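Local coordinates for protein malyl-CoA lyase/beta-methylmalyl-CoA lyase (Methylobacterium extorquens, PDB 5UGR) that belongs to the HpcH/HpaI aldolase/citrate lyase family, folds as a TIM barrel and carries a magnesium ion held by acidic side chains, at residues I59-N64 with D91-P97; K71-I77 with R98-I104. One frame throughout, in Å; residues are numbered along the deposited sequence.

Interaction 1 (I59-N64 with D91-P97)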
loop_
_atom_site.group_PDB
_atom_site.type_symbol
_atom_site.label_atom_id
_atom_site.label_comp_id
_atom_site.label_asym_id
_atom_site.label_seq_id
_atom_site.Cartn_x
_atom_site.Cartn_y
_atom_site.Cartn_z
ATOM N N ILE A 59 -35.697 14.059 17.175
ATOM C CA ILE A 59 -35.333 12.658 17.056
ATOM C C ILE A 59 -35.081 11.925 18.382
ATOM O O ILE A 59 -35.449 10.778 18.574
ATOM C CB ILE A 59 -34.085 12.553 16.085
ATOM C CG1 ILE A 59 -34.579 12.800 14.652
ATOM C CG2 ILE A 59 -33.410 11.182 16.206
ATOM C CD1 ILE A 59 -33.485 12.941 13.597
ATOM N N ILE A 60 -34.493 12.633 19.332
ATOM C CA ILE A 60 -34.310 12.066 20.641
ATOM C C ILE A 60 -35.685 11.695 21.239
ATOM O O ILE A 60 -35.888 10.594 21.764
ATOM C CB ILE A 60 -33.543 13.043 21.552
ATOM C CG1 ILE A 60 -32.050 13.081 21.133
ATOM C CG2 ILE A 60 -33.663 12.597 23.001
ATOM C CD1 ILE A 60 -31.223 14.158 21.799
ATOM N N GLN A 61 -36.622 12.624 21.126
ATOM C CA GLN A 61 -37.980 12.396 21.664
ATOM C C GLN A 61 -38.629 11.214 20.921
ATOM O O GLN A 61 -39.194 10.284 21.556
ATOM C CB GLN A 61 -38.833 13.699 21.579
ATOM C CG GLN A 61 -40.330 13.430 21.737
ATOM C CD GLN A 61 -41.172 14.665 21.921
ATOM O OE1 GLN A 61 -41.912 14.735 22.867
ATOM N NE2 GLN A 61 -41.085 15.634 21.000
ATOM N N ALA A 62 -38.472 11.195 19.567
ATOM C CA ALA A 62 -39.122 10.148 18.791
ATOM C C ALA A 62 -38.520 8.758 19.117
ATOM O O ALA A 62 -39.275 7.777 19.305
ATOM C CB ALA A 62 -38.992 10.433 17.298
ATOM N N LEU A 63 -37.199 8.664 19.208
ATOM C CA LEU A 63 -36.593 7.397 19.528
ATOM C C LEU A 63 -36.933 6.890 20.913
ATOM O O LEU A 63 -37.059 5.682 21.119
ATOM C CB LEU A 63 -35.051 7.447 19.384
ATOM C CG LEU A 63 -34.528 7.481 17.956
ATOM C CD1 LEU A 63 -33.072 7.889 17.994
ATOM C CD2 LEU A 63 -34.703 6.131 17.326
ATOM N N ASN A 64 -37.132 7.815 21.855
ATOM C CA ASN A 64 -37.438 7.425 23.219
ATOM C C ASN A 64 -38.887 7.164 23.502
ATOM O O ASN A 64 -39.203 6.367 24.413
ATOM C CB ASN A 64 -36.905 8.501 24.130
ATOM C CG ASN A 64 -35.399 8.413 24.291
ATOM O OD1 ASN A 64 -34.770 7.392 23.991
ATOM N ND2 ASN A 64 -34.823 9.460 24.777
ATOM N N ASP A 91 -25.292 13.615 21.341
ATOM C CA ASP A 91 -26.589 13.816 22.028
ATOM C C ASP A 91 -27.506 12.598 21.860
ATOM O O ASP A 91 -28.149 12.150 22.803
ATOM C CB ASP A 91 -27.297 15.065 21.556
ATOM C CG ASP A 91 -26.617 16.327 21.958
ATOM O OD1 ASP A 91 -25.606 16.293 22.678
ATOM O OD2 ASP A 91 -27.210 17.396 21.652
ATOM N N ILE A 92 -27.558 12.049 20.653
ATOM C CA ILE A 92 -28.487 10.951 20.395
ATOM C C ILE A 92 -27.981 9.655 20.960
ATOM O O ILE A 92 -28.782 8.906 21.574
ATOM C CB ILE A 92 -28.887 10.846 18.912
ATOM C CG1 ILE A 92 -29.516 12.146 18.447
ATOM C CG2 ILE A 92 -29.779 9.643 18.651
ATOM C CD1 ILE A 92 -29.639 12.378 16.942
ATOM N N VAL A 93 -26.677 9.336 20.781
ATOM C CA VAL A 93 -26.221 8.075 21.306
ATOM C C VAL A 93 -26.284 8.102 22.850
ATOM O O VAL A 93 -26.673 7.087 23.482
ATOM C CB VAL A 93 -24.832 7.647 20.768
ATOM C CG1 VAL A 93 -24.359 6.342 21.369
ATOM C CG2 VAL A 93 -24.863 7.541 19.239
ATOM N N GLU A 94 -25.986 9.236 23.463
ATOM C CA GLU A 94 -26.086 9.304 24.938
ATOM C C GLU A 94 -27.501 9.049 25.415
ATOM O O GLU A 94 -27.684 8.350 26.405
ATOM C CB GLU A 94 -25.569 10.650 25.458
ATOM C CG GLU A 94 -24.056 10.769 25.514
ATOM C CD GLU A 94 -23.564 12.074 26.123
ATOM O OE1 GLU A 94 -24.375 12.969 26.458
ATOM O OE2 GLU A 94 -22.322 12.169 26.306
ATOM N N ALA A 95 -28.485 9.624 24.701
ATOM C CA ALA A 95 -29.880 9.677 25.191
ATOM C C ALA A 95 -30.771 8.530 24.779
ATOM O O ALA A 95 -31.845 8.378 25.358
ATOM C CB ALA A 95 -30.515 10.988 24.796
ATOM N N CYS A 96 -30.356 7.754 23.758
ATOM C CA CYS A 96 -31.335 6.913 23.050
ATOM C C CYS A 96 -30.870 5.478 22.895
ATOM O O CYS A 96 -30.367 5.082 21.827
ATOM C CB CYS A 96 -31.683 7.508 21.695
ATOM S SG CYS A 96 -32.273 9.203 21.684
ATOM N N PRO A 97 -31.040 4.647 23.938
ATOM C CA PRO A 97 -30.736 3.207 23.834
ATOM C C PRO A 97 -31.455 2.502 22.652
ATOM O O PRO A 97 -30.955 1.487 22.173
ATOM C CB PRO A 97 -31.256 2.626 25.167
ATOM C CG PRO A 97 -31.380 3.767 26.077
ATOM C CD PRO A 97 -31.479 5.022 25.297
#

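Interaction 2 (K71-I77 with R98-I104)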
loop_
_atom_site.group_PDB
_atom_site.type_symbol
_atom_site.label_atom_id
_atom_site.label_comp_id
_atom_site.label_asym_id
_atom_site.label_seq_id
_atom_site.Cartn_x
_atom_site.Cartn_y
_atom_site.Cartn_z
ATOM N N LYS A 71 -38.375 -2.772 14.220
ATOM C CA LYS A 71 -37.657 -2.115 13.091
ATOM C C LYS A 71 -36.208 -1.863 13.439
ATOM O O LYS A 71 -35.861 -1.613 14.588
ATOM C CB LYS A 71 -38.357 -0.810 12.694
ATOM C CG LYS A 71 -39.760 -1.038 12.076
ATOM C CD LYS A 71 -40.336 0.327 11.852
ATOM C CE LYS A 71 -41.671 0.315 11.210
ATOM N NZ LYS A 71 -42.667 -0.295 12.104
ATOM N N THR A 72 -35.337 -1.945 12.435
ATOM C CA THR A 72 -33.961 -1.465 12.611
ATOM C C THR A 72 -34.008 0.067 12.536
ATOM O O THR A 72 -34.335 0.616 11.480
ATOM C CB THR A 72 -33.022 -2.037 11.565
ATOM O OG1 THR A 72 -33.007 -3.467 11.639
ATOM C CG2 THR A 72 -31.619 -1.510 11.710
ATOM N N MET A 73 -33.652 0.722 13.640
ATOM C CA MET A 73 -33.773 2.172 13.751
ATOM C C MET A 73 -32.403 2.818 13.630
ATOM O O MET A 73 -31.441 2.465 14.337
ATOM C CB MET A 73 -34.439 2.552 15.082
ATOM C CG MET A 73 -35.905 2.161 15.158
ATOM S SD MET A 73 -36.932 2.760 13.779
ATOM C CE MET A 73 -36.646 4.546 13.892
ATOM N N MET A 74 -32.341 3.798 12.720
ATOM C CA MET A 74 -31.091 4.442 12.346
ATOM C C MET A 74 -31.246 5.962 12.362
ATOM O O MET A 74 -32.356 6.467 12.243
ATOM C CB MET A 74 -30.713 3.928 10.934
ATOM C CG MET A 74 -29.321 4.281 10.399
ATOM S SD MET A 74 -28.773 3.088 9.143
ATOM C CE MET A 74 -29.998 3.365 7.855
ATOM N N ILE A 75 -30.126 6.670 12.457
ATOM C CA ILE A 75 -30.105 8.098 12.158
ATOM C C ILE A 75 -29.097 8.348 11.035
ATOM O O ILE A 75 -28.037 7.688 10.986
ATOM C CB ILE A 75 -29.718 8.951 13.368
ATOM C CG1 ILE A 75 -28.377 8.505 14.038
ATOM C CG2 ILE A 75 -30.843 8.981 14.388
ATOM C CD1 ILE A 75 -27.857 9.295 15.213
ATOM N N ARG A 76 -29.456 9.277 10.140
ATOM C CA ARG A 76 -28.491 9.783 9.153
ATOM C C ARG A 76 -27.923 11.076 9.760
ATOM O O ARG A 76 -28.611 12.093 9.888
ATOM C CB ARG A 76 -29.025 10.005 7.782
ATOM C CG ARG A 76 -27.921 10.535 6.835
ATOM C CD ARG A 76 -28.285 10.535 5.370
ATOM N NE ARG A 76 -29.448 11.379 5.034
ATOM C CZ ARG A 76 -29.969 11.477 3.814
ATOM N NH1 ARG A 76 -29.402 10.815 2.805
ATOM N NH2 ARG A 76 -31.106 12.139 3.569
ATOM N N ILE A 77 -26.687 10.954 10.265
ATOM C CA ILE A 77 -25.970 12.081 10.825
ATOM C C ILE A 77 -25.518 13.060 9.769
ATOM O O ILE A 77 -25.515 12.751 8.593
ATOM C CB ILE A 77 -24.785 11.660 11.722
ATOM C CG1 ILE A 77 -23.725 10.865 10.917
ATOM C CG2 ILE A 77 -25.287 10.795 12.863
ATOM C CD1 ILE A 77 -22.520 10.499 11.723
ATOM N N ARG A 98 -32.625 2.977 22.237
ATOM C CA ARG A 98 -33.384 2.352 21.134
ATOM C C ARG A 98 -32.654 2.376 19.804
ATOM O O ARG A 98 -32.908 1.567 18.940
ATOM C CB ARG A 98 -34.788 2.950 21.013
ATOM C CG ARG A 98 -35.686 2.363 19.923
ATOM C CD ARG A 98 -35.940 0.905 20.181
ATOM N NE ARG A 98 -36.717 0.224 19.171
ATOM C CZ ARG A 98 -36.182 -0.242 18.028
ATOM N NH1 ARG A 98 -34.904 0.012 17.728
ATOM N NH2 ARG A 98 -36.946 -0.918 17.168
ATOM N N LEU A 99 -31.765 3.349 19.624
ATOM C CA LEU A 99 -31.026 3.441 18.364
ATOM C C LEU A 99 -30.266 2.149 18.105
ATOM O O LEU A 99 -29.528 1.659 18.963
ATOM C CB LEU A 99 -30.082 4.635 18.417
ATOM C CG LEU A 99 -29.407 4.968 17.099
ATOM C CD1 LEU A 99 -30.368 5.412 16.019
ATOM C CD2 LEU A 99 -28.282 5.981 17.329
ATOM N N ASP A 100 -30.397 1.665 16.851
ATOM C CA ASP A 100 -29.685 0.487 16.417
ATOM C C ASP A 100 -28.420 0.778 15.568
ATOM O O ASP A 100 -27.414 0.044 15.676
ATOM C CB ASP A 100 -30.592 -0.430 15.604
ATOM C CG ASP A 100 -31.794 -0.949 16.412
ATOM O OD1 ASP A 100 -31.546 -1.505 17.525
ATOM O OD2 ASP A 100 -32.926 -0.791 15.900
ATOM N N MET A 101 -28.508 1.816 14.723
ATOM C CA MET A 101 -27.464 2.034 13.733
ATOM C C MET A 101 -27.293 3.506 13.430
ATOM O O MET A 101 -28.198 4.314 13.662
ATOM C CB MET A 101 -27.802 1.308 12.424
ATOM C CG MET A 101 -27.820 -0.243 12.545
ATOM S SD MET A 101 -28.012 -1.067 10.947
ATOM C CE MET A 101 -26.386 -0.707 10.259
ATOM N N ILE A 102 -26.118 3.819 12.885
ATOM C CA ILE A 102 -25.835 5.157 12.347
ATOM C C ILE A 102 -25.505 5.033 10.851
ATOM O O ILE A 102 -24.723 4.131 10.474
ATOM C CB ILE A 102 -24.649 5.804 13.099
ATOM C CG1 ILE A 102 -25.068 6.153 14.536
ATOM C CG2 ILE A 102 -24.143 7.042 12.370
ATOM C CD1 ILE A 102 -23.946 6.584 15.455
ATOM N N LEU A 103 -26.177 5.853 10.063
ATOM C CA LEU A 103 -25.946 6.002 8.626
ATOM C C LEU A 103 -25.022 7.231 8.452
ATOM O O LEU A 103 -25.385 8.371 8.776
ATOM C CB LEU A 103 -27.256 6.147 7.853
ATOM C CG LEU A 103 -27.186 6.558 6.391
ATOM C CD1 LEU A 103 -26.245 5.637 5.609
ATOM C CD2 LEU A 103 -28.580 6.527 5.790
ATOM N N ILE A 104 -23.802 6.956 7.972
ATOM C CA ILE A 104 -22.766 7.960 7.834
ATOM C C ILE A 104 -22.822 8.422 6.357
ATOM O O ILE A 104 -22.643 7.605 5.444
ATOM C CB ILE A 104 -21.361 7.432 8.121
ATOM C CG1 ILE A 104 -21.290 6.729 9.475
ATOM C CG2 ILE A 104 -20.341 8.560 8.056
ATOM C CD1 ILE A 104 -20.004 5.942 9.704
#

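Interaction 1 (I59-N64 with D91-P97)
Ile60 lies against Ile92, Ala95 and Cys96 where two consecutive outer helices of the TIM barrel, 52-65 and 85-95, run side by side. The helix segments keep 10.0 Å between their axes and differ by only 27° in direction, and Ile60, Leu63 and Ile92 fill the space between them. With CG1 of Ile60 anti to its carbonyl carbon (chi1 -73°), the two branches are shared out between different partners. The Ile60 side chain lies obliquely over that of Ile92, CG1 to CG1 at 3.8 Å; CD1 continues to the backbone at Asp91 O, while CG2 rests on the methyl of Ala95. The polar end of Asp91 is engaged elsewhere, in a salt bridge to Arg87. Leu63, one turn further on, approaches from the barrel side: it lies at about a right angle to Ile92, its CD1 3.8 Å from Ile92 CG2, and the same methyl touches Cys96 CB. Leu63 also packs on Leu41 of strand 38-42, and Ile59 and Ile92 both rest on Leu43, so the apolar seam between the helices runs on into the layer over the sheet. Cys96, the first residue to leave helical geometry, turns toward helix 52-65, and its short, weakly polar side chain lets SG lie against the helix backbone, 3.7 Å from Ile60 CA. Asn64, at the exposed margin, supplies the polar closure. Its OD1 lies 3.6 Å from Cys96 CA. Its other end, ND2, gives a hydrogen bond of 3.2 Å to Ala95 O in the last turn of the neighbouring helix; that oxygen lies near the plane of the Asn64 amide, yet ND2 stands 47° above the carbonyl plane of Ala95.

Interaction 2 (K71-I77 with R98-I104)
Met73 and Asp100 open the pairing of two adjacent parallel strands of the barrel, 72-76 and 101-104. The backbone ladder comes first: Met73 O accepts from both Asp100 N and Met101 N, Ile75 N then bonds to Met101 O, Leu103 N to Ile75 O at 2.8 Å, and Ile77 N to Leu103 O. Polar side chains fasten the N-terminal end of the pair. Asp100 OD2 takes the N-H of Met73 on its anti lone pair (2.8 Å, 170°) and also receives Arg98 NH1 from above the carboxylate plane, in a salt bridge. A bend at chi2 (62°) folds the Arg98 guanidinium back, and its several N-H groups suit serving two acceptors: NH2 bonds to a lone pair of Lys71 O at 2.9 Å, and that oxygen lies near the guanidinium plane, while Met73 CG lies over one face. Apolar contacts occupy both sides of the sheet. The aliphatic stem of Arg76 lies alongside Leu103, CB 4.0 Å from Leu103 CD2; on the other side Ile75 and Ile102 point the same way, side by side, with Leu99 across Ile75. The Leu103 side faces Phe40 and Glu136 of neighbouring strands, whereas Ile75 and Ile102 lean on helix 85-95, which links the two strands in a beta-alpha-beta crossover.

Interaction 1 joins two outer helices and interaction 2 two strands beneath them, with centres 10 Å apart; the chain alternates between them, helix 52-65, strand 72-76, helix 85-95, strand 101-104. Ile75 joins the layers: its CG2 lies 3.8 Å from Ile59 CG2 and its CD1 4.0 Å from Ile92 CG2. Beside it, Val93 CG2 meets Ile102 CD1 at 4.0 Å. The connection to the metal site runs through interaction 2, since the side chain of Arg76 comes within about 4 Å of a bound magnesium ion. Arg76 also forms a salt bridge with Asp42 and touches Asp45, which with Glu140 and Asp167 makes up the metal site.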